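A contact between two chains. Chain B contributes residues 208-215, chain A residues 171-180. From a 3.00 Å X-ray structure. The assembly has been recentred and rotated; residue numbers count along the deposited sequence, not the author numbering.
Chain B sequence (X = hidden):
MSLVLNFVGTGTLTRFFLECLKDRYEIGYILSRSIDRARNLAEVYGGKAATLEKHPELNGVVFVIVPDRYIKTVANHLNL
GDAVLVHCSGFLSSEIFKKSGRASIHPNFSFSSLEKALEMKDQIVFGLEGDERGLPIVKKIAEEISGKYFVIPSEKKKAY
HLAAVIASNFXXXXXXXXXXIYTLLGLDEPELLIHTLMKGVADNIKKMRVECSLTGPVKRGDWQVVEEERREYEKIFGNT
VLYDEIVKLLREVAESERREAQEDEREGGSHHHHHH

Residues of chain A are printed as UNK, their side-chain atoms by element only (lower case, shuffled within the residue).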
HETATM    1  N   MSE B 208      -5.082  13.341  -4.264  1.00 42.72           N
HETATM    2  CA  MSE B 208      -4.099  14.415  -4.169  1.00 47.81           C
HETATM    3  C   MSE B 208      -2.911  13.945  -5.002  1.00 46.96           C
HETATM    4  O   MSE B 208      -2.406  12.837  -4.790  1.00 46.03           O
HETATM    5  CB  MSE B 208      -3.623  14.599  -2.719  1.00 54.08           C
HETATM    6  CG  MSE B 208      -4.709  14.844  -1.707  1.00 62.53           C
HETATM    7 SE   MSE B 208      -5.624  16.489  -2.077  1.00 61.45          SE
HETATM    8  CE  MSE B 208      -4.457  17.729  -1.175  1.00 69.73           C
ATOM      9  N   ARG B 209      -2.457  14.745  -5.955  1.00 45.68           N
ATOM     10  CA  ARG B 209      -1.300  14.304  -6.717  1.00 46.16           C
ATOM     11  C   ARG B 209      -0.192  14.080  -5.660  1.00 45.67           C
ATOM     12  O   ARG B 209      -0.298  14.595  -4.553  1.00 46.81           O
ATOM     13  CB  ARG B 209      -0.910  15.375  -7.737  1.00 47.39           C
ATOM     14  CG  ARG B 209      -0.521  16.705  -7.121  1.00 48.81           C
ATOM     15  CD  ARG B 209      -0.053  17.677  -8.189  1.00 48.14           C
ATOM     16  NE  ARG B 209      -1.163  18.166  -8.993  1.00 47.94           N
ATOM     17  CZ  ARG B 209      -2.105  18.986  -8.539  1.00 48.78           C
ATOM     18  NH1 ARG B 209      -2.069  19.409  -7.275  1.00 47.56           N
ATOM     19  NH2 ARG B 209      -3.072  19.396  -9.354  1.00 48.62           N
ATOM     20  N   VAL B 210       0.848  13.319  -5.986  1.00 44.88           N
ATOM     21  CA  VAL B 210       1.921  13.016  -5.029  1.00 44.35           C
ATOM     22  C   VAL B 210       2.408  14.154  -4.134  1.00 45.05           C
ATOM     23  O   VAL B 210       2.474  14.007  -2.909  1.00 45.05           O
ATOM     24  CB  VAL B 210       3.174  12.433  -5.740  1.00 45.40           C
ATOM     25  CG1 VAL B 210       4.284  12.171  -4.720  1.00 43.07           C
ATOM     26  CG2 VAL B 210       2.818  11.140  -6.459  1.00 45.14           C
ATOM     27  N   GLU B 211       2.757  15.279  -4.746  1.00 44.55           N
ATOM     28  CA  GLU B 211       3.273  16.431  -4.010  1.00 43.93           C
ATOM     29  C   GLU B 211       2.384  17.022  -2.915  1.00 42.70           C
ATOM     30  O   GLU B 211       2.877  17.735  -2.037  1.00 42.61           O
ATOM     31  CB  GLU B 211       3.646  17.537  -4.995  1.00 45.08           C
ATOM     32  CG  GLU B 211       4.618  17.083  -6.058  1.00 46.21           C
ATOM     33  CD  GLU B 211       3.971  16.194  -7.098  1.00 45.83           C
ATOM     34  OE1 GLU B 211       4.694  15.396  -7.732  1.00 45.39           O
ATOM     35  OE2 GLU B 211       2.743  16.304  -7.291  1.00 45.45           O
ATOM     36  N   CYS B 212       1.087  16.735  -2.962  1.00 40.54           N
ATOM     37  CA  CYS B 212       0.147  17.265  -1.977  1.00 38.00           C
ATOM     38  C   CYS B 212      -0.412  16.150  -1.079  1.00 35.60           C
ATOM     39  O   CYS B 212      -1.104  16.407  -0.102  1.00 33.57           O
ATOM     40  CB  CYS B 212      -1.001  17.994  -2.709  1.00 39.26           C
ATOM     41  SG  CYS B 212      -0.509  19.305  -3.934  1.00 40.48           S
ATOM     42  N   SER B 213      -0.072  14.912  -1.416  1.00 33.78           N
ATOM     43  CA  SER B 213      -0.530  13.722  -0.711  1.00 31.81           C
ATOM     44  C   SER B 213       0.205  13.364   0.597  1.00 30.38           C
ATOM     45  O   SER B 213      -0.279  12.554   1.387  1.00 28.39           O
ATOM     46  CB  SER B 213      -0.443  12.543  -1.692  1.00 34.69           C
ATOM     47  OG  SER B 213      -0.784  11.306  -1.089  1.00 38.88           O
ATOM     48  N   LEU B 214       1.358  13.976   0.837  1.00 29.95           N
ATOM     49  CA  LEU B 214       2.169  13.666   2.023  1.00 28.98           C
ATOM     50  C   LEU B 214       1.742  14.219   3.388  1.00 28.26           C
ATOM     51  O   LEU B 214       1.231  15.338   3.494  1.00 28.32           O
ATOM     52  CB  LEU B 214       3.619  14.092   1.763  1.00 29.51           C
ATOM     53  CG  LEU B 214       4.674  13.843   2.838  1.00 29.20           C
ATOM     54  CD1 LEU B 214       4.990  12.346   2.960  1.00 29.08           C
ATOM     55  CD2 LEU B 214       5.914  14.610   2.462  1.00 28.59           C
ATOM     56  N   THR B 215       1.969  13.411   4.422  1.00 27.72           N
ATOM     57  CA  THR B 215       1.674  13.758   5.817  1.00 27.63           C
ATOM     58  C   THR B 215       2.672  12.951   6.655  1.00 28.07           C
ATOM     59  O   THR B 215       3.536  12.261   6.104  1.00 29.83           O
ATOM     60  CB  THR B 215       0.206  13.390   6.260  1.00 26.19           C
ATOM     61  OG1 THR B 215       0.065  11.971   6.418  1.00 25.24           O
ATOM     62  CG2 THR B 215      -0.803  13.869   5.233  1.00 25.33           C
TER
ATOM     63  N   UNK A 171       5.123   4.721   1.569  1.00 14.94           N
ATOM     64  CA  UNK A 171       4.705   4.400   0.210  1.00 13.99           C
ATOM     65  C   UNK A 171       4.824   5.604  -0.711  1.00 13.56           C
ATOM     66  O   UNK A 171       5.182   5.489  -1.882  1.00 15.90           O
ATOM     67  c   UNK A 171       3.273   3.953   0.408  1.00 12.39           C
ATOM     68  c   UNK A 171       3.368   3.213   1.694  1.00 12.54           C
ATOM     69  c   UNK A 171       4.146   4.200   2.538  1.00 14.40           C
ATOM     70  N   UNK A 172       4.514   6.770  -0.169  1.00 15.80           N
ATOM     71  CA  UNK A 172       4.596   8.003  -0.926  1.00 15.08           C
ATOM     72  C   UNK A 172       5.928   8.156  -1.658  1.00 15.38           C
ATOM     73  O   UNK A 172       5.954   8.631  -2.794  1.00 17.71           O
ATOM     74  c   UNK A 172       2.956   9.122   0.529  1.00  9.97           C
ATOM     75  c   UNK A 172       4.369   9.195  -0.000  1.00 12.49           C
ATOM     76  c   UNK A 172       4.597  10.496  -0.740  1.00 10.86           C
ATOM     77  N   UNK A 173       7.030   7.756  -1.022  1.00 15.05           N
ATOM     78  CA  UNK A 173       8.336   7.869  -1.664  1.00 14.55           C
ATOM     79  C   UNK A 173       8.356   6.955  -2.866  1.00 14.11           C
ATOM     80  O   UNK A 173       9.116   7.168  -3.794  1.00 16.96           O
ATOM     81  c   UNK A 173       9.439   7.492  -0.713  1.00 11.13           C
ATOM     82  N   UNK A 174       7.522   5.926  -2.854  1.00 13.96           N
ATOM     83  CA  UNK A 174       7.478   5.019  -3.988  1.00 14.99           C
ATOM     84  C   UNK A 174       6.625   5.656  -5.090  1.00 16.28           C
ATOM     85  O   UNK A 174       6.961   5.587  -6.276  1.00 17.04           O
ATOM     86  c   UNK A 174       6.915   3.653  -3.565  1.00 13.39           C
ATOM     87  c   UNK A 174       9.092   2.592  -2.983  1.00 16.02           C
ATOM     88  c   UNK A 174       7.699   2.888  -2.484  1.00 12.59           C
ATOM     89  c   UNK A 174       7.008   1.585  -2.139  1.00 12.62           C
ATOM     90  N   UNK A 175       5.526   6.287  -4.700  1.00 16.31           N
ATOM     91  CA  UNK A 175       4.662   6.936  -5.674  1.00 16.30           C
ATOM     92  C   UNK A 175       5.450   8.055  -6.360  1.00 16.29           C
ATOM     93  O   UNK A 175       5.278   8.328  -7.544  1.00 16.81           O
ATOM     94  c   UNK A 175       3.424   7.506  -4.977  1.00 16.38           C
ATOM     95  N   UNK A 176       6.336   8.688  -5.604  1.00 17.42           N
ATOM     96  CA  UNK A 176       7.143   9.803  -6.103  1.00 17.61           C
ATOM     97  C   UNK A 176       8.133   9.351  -7.171  1.00 18.07           C
ATOM     98  O   UNK A 176       8.238   9.948  -8.249  1.00 16.72           O
ATOM     99  c   UNK A 176      10.965  13.335  -5.686  1.00 15.49           C
ATOM    100  c   UNK A 176       7.870  10.429  -4.917  1.00 16.45           C
ATOM    101  c   UNK A 176      11.305  12.008  -5.485  1.00 15.26           C
ATOM    102  c   UNK A 176      10.294  11.067  -5.274  1.00 17.94           C
ATOM    103  c   UNK A 176       8.618  12.790  -5.488  1.00 18.07           C
ATOM    104  c   UNK A 176       9.632  13.740  -5.697  1.00 15.96           C
ATOM    105  o   UNK A 176      11.968  14.255  -5.839  1.00 17.77           O
ATOM    106  c   UNK A 176       8.936  11.439  -5.264  1.00 18.31           C
ATOM    107  N   UNK A 177       8.863   8.287  -6.856  1.00 19.73           N
ATOM    108  CA  UNK A 177       9.839   7.731  -7.780  1.00 20.46           C
ATOM    109  C   UNK A 177       9.218   7.350  -9.120  1.00 20.56           C
ATOM    110  O   UNK A 177       9.786   7.654 -10.167  1.00 22.26           O
ATOM    111  c   UNK A 177      10.506   6.504  -7.167  1.00 20.81           C
ATOM    112  c   UNK A 177      12.066   5.543  -5.497  1.00 24.23           C
ATOM    113  c   UNK A 177      12.762   7.536  -6.861  1.00 21.37           C
ATOM    114  c   UNK A 177      11.601   6.829  -6.158  1.00 22.31           C
ATOM    115  N   UNK A 178       8.064   6.687  -9.087  1.00 18.48           N
ATOM    116  CA  UNK A 178       7.397   6.270 -10.308  1.00 17.61           C
ATOM    117  C   UNK A 178       6.819   7.435 -11.103  1.00 20.81           C
ATOM    118  O   UNK A 178       6.975   7.499 -12.324  1.00 21.99           O
ATOM    119  c   UNK A 178       6.282   5.301  -9.984  1.00 15.10           C
ATOM    120  o   UNK A 178       6.797   4.191  -9.301  1.00 15.88           O
ATOM    121  N   UNK A 179       6.139   8.350 -10.421  1.00 21.79           N
ATOM    122  CA  UNK A 179       5.559   9.494 -11.112  1.00 22.64           C
ATOM    123  C   UNK A 179       6.668  10.241 -11.807  1.00 23.53           C
ATOM    124  O   UNK A 179       6.481  10.816 -12.874  1.00 23.34           O
ATOM    125  c   UNK A 179       3.322  13.944 -10.403  1.00 16.83           C
ATOM    126  n   UNK A 179       2.532  14.790  -9.458  1.00 15.45           N
ATOM    127  c   UNK A 179       4.533  11.798 -10.746  1.00 18.60           C
ATOM    128  c   UNK A 179       4.861  10.439 -10.140  1.00 21.40           C
ATOM    129  c   UNK A 179       3.802  12.664  -9.753  1.00 16.91           C
ATOM    130  N   UNK A 180       7.836  10.229 -11.193  1.00 26.09           N
ATOM    131  CA  UNK A 180       8.954  10.923 -11.786  1.00 29.05           C
ATOM    132  C   UNK A 180       9.343  10.287 -13.110  1.00 29.69           C
ATOM    133  O   UNK A 180       9.579  10.996 -14.093  1.00 31.11           O
ATOM    134  c   UNK A 180      13.735  12.275  -9.395  1.00 33.44           C
ATOM    135  n   UNK A 180      13.959  12.023  -8.107  1.00 32.55           N
ATOM    136  n   UNK A 180      14.756  12.363 -10.244  1.00 35.04           N
ATOM    137  c   UNK A 180      10.148  10.969 -10.812  1.00 30.44           C
ATOM    138  n   UNK A 180      12.490  12.418  -9.834  1.00 31.59           N
ATOM    139  c   UNK A 180      11.313  12.314  -8.982  1.00 29.90           C
ATOM    140  c   UNK A 180      10.048  12.133  -9.796  1.00 31.07           C
TER

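Position 171 of chain A carries three side-chain carbons that close a ring onto its own backbone N, and they lie out of reach of the chain B stretch. That cyclic form identifies P171(A); its carbonyl O accepts a 2.9 Å hydrogen bond from the backbone N of position 175, the first i to i+4 bond of this stretch of helix.

At position 172 one carbon carries two more, a fork directly at CB. The CA-to-CB bond points toward the chain B stretch, and one of the outer carbons meets V210(B) and L214(B). This is V172(A), in the t rotamer. Its CG1 lies 4.2 Å from CD1 of L214(B) and 4.3 Å from CG1 of V210(B), so one methyl group meets two apolar side chains of the partner.

Position 173 has a single carbon, directed away from the chain B stretch, and is A173(A). Position 174 has four carbons, forked at the second, none within reach of the partner stretch. The fork beyond CB marks a leucine, L174(A).

A single carbon again makes up the side chain at position 175, but here the CA-to-CB bond points toward the chain B stretch, and CB of position 175 packs 4.0 Å from CG2 of V210(B). It is A175(A), and the same CG2 of V210(B) also lies 3.9 Å from the backbone O of A175(A).

Position 176 shows one carbon followed by a ring of six carbons bearing an oxygen; its CB lies near CG1 of V210(B), which sits at the edge of the ring, near its plane. This can only be a tyrosine, Y176(A). CG1 of V210(B) approaches to 4.0 Å from both CA and CB of Y176(A). The hydroxyl is hydrogen-bonded elsewhere in the structure.

Four carbons forked at the second recur at position 177, and position 178 has a carbon followed by one oxygen. Neither touches the chain B stretch; they are L177(A) and S178(A).

Position 179 bears four carbons in a row ending in nitrogen; the row passes V210(B), and the terminal nitrogen reaches the carboxylate of E211(B). This is K179(A). All four chi angles are t, so the chain is fully extended. Its CD packs 3.8 Å from CG2 of V210(B), while NZ donates a 2.7 Å hydrogen bond to OE2 of E211(B) within a salt bridge and a weak one of 2.8 Å to OE1 of E211(B). NZ also comes within 3.9 Å of CB of R209(B).

At position 180, three carbons, a nitrogen and a carbon carrying two further nitrogens make no contact with the partner stretch. The guanidinium-tipped chain is R180(A).

The contact is a knob fitted into a helical surface. V210(B) points toward chain A and sits among V172(A), A175(A), Y176(A) and K179(A), whose i, i+3, i+4 and i+7 spacing places them along one side of the helix. L214(B) extends the apolar patch at V172(A). At the other end, K179(A) joins apolar packing to charge pairing: its aliphatic chain borders V210(B), and its extended form carries the ammonium group to the carboxylate of E211(B).

Chain A (171-180) PVALAYLSKR
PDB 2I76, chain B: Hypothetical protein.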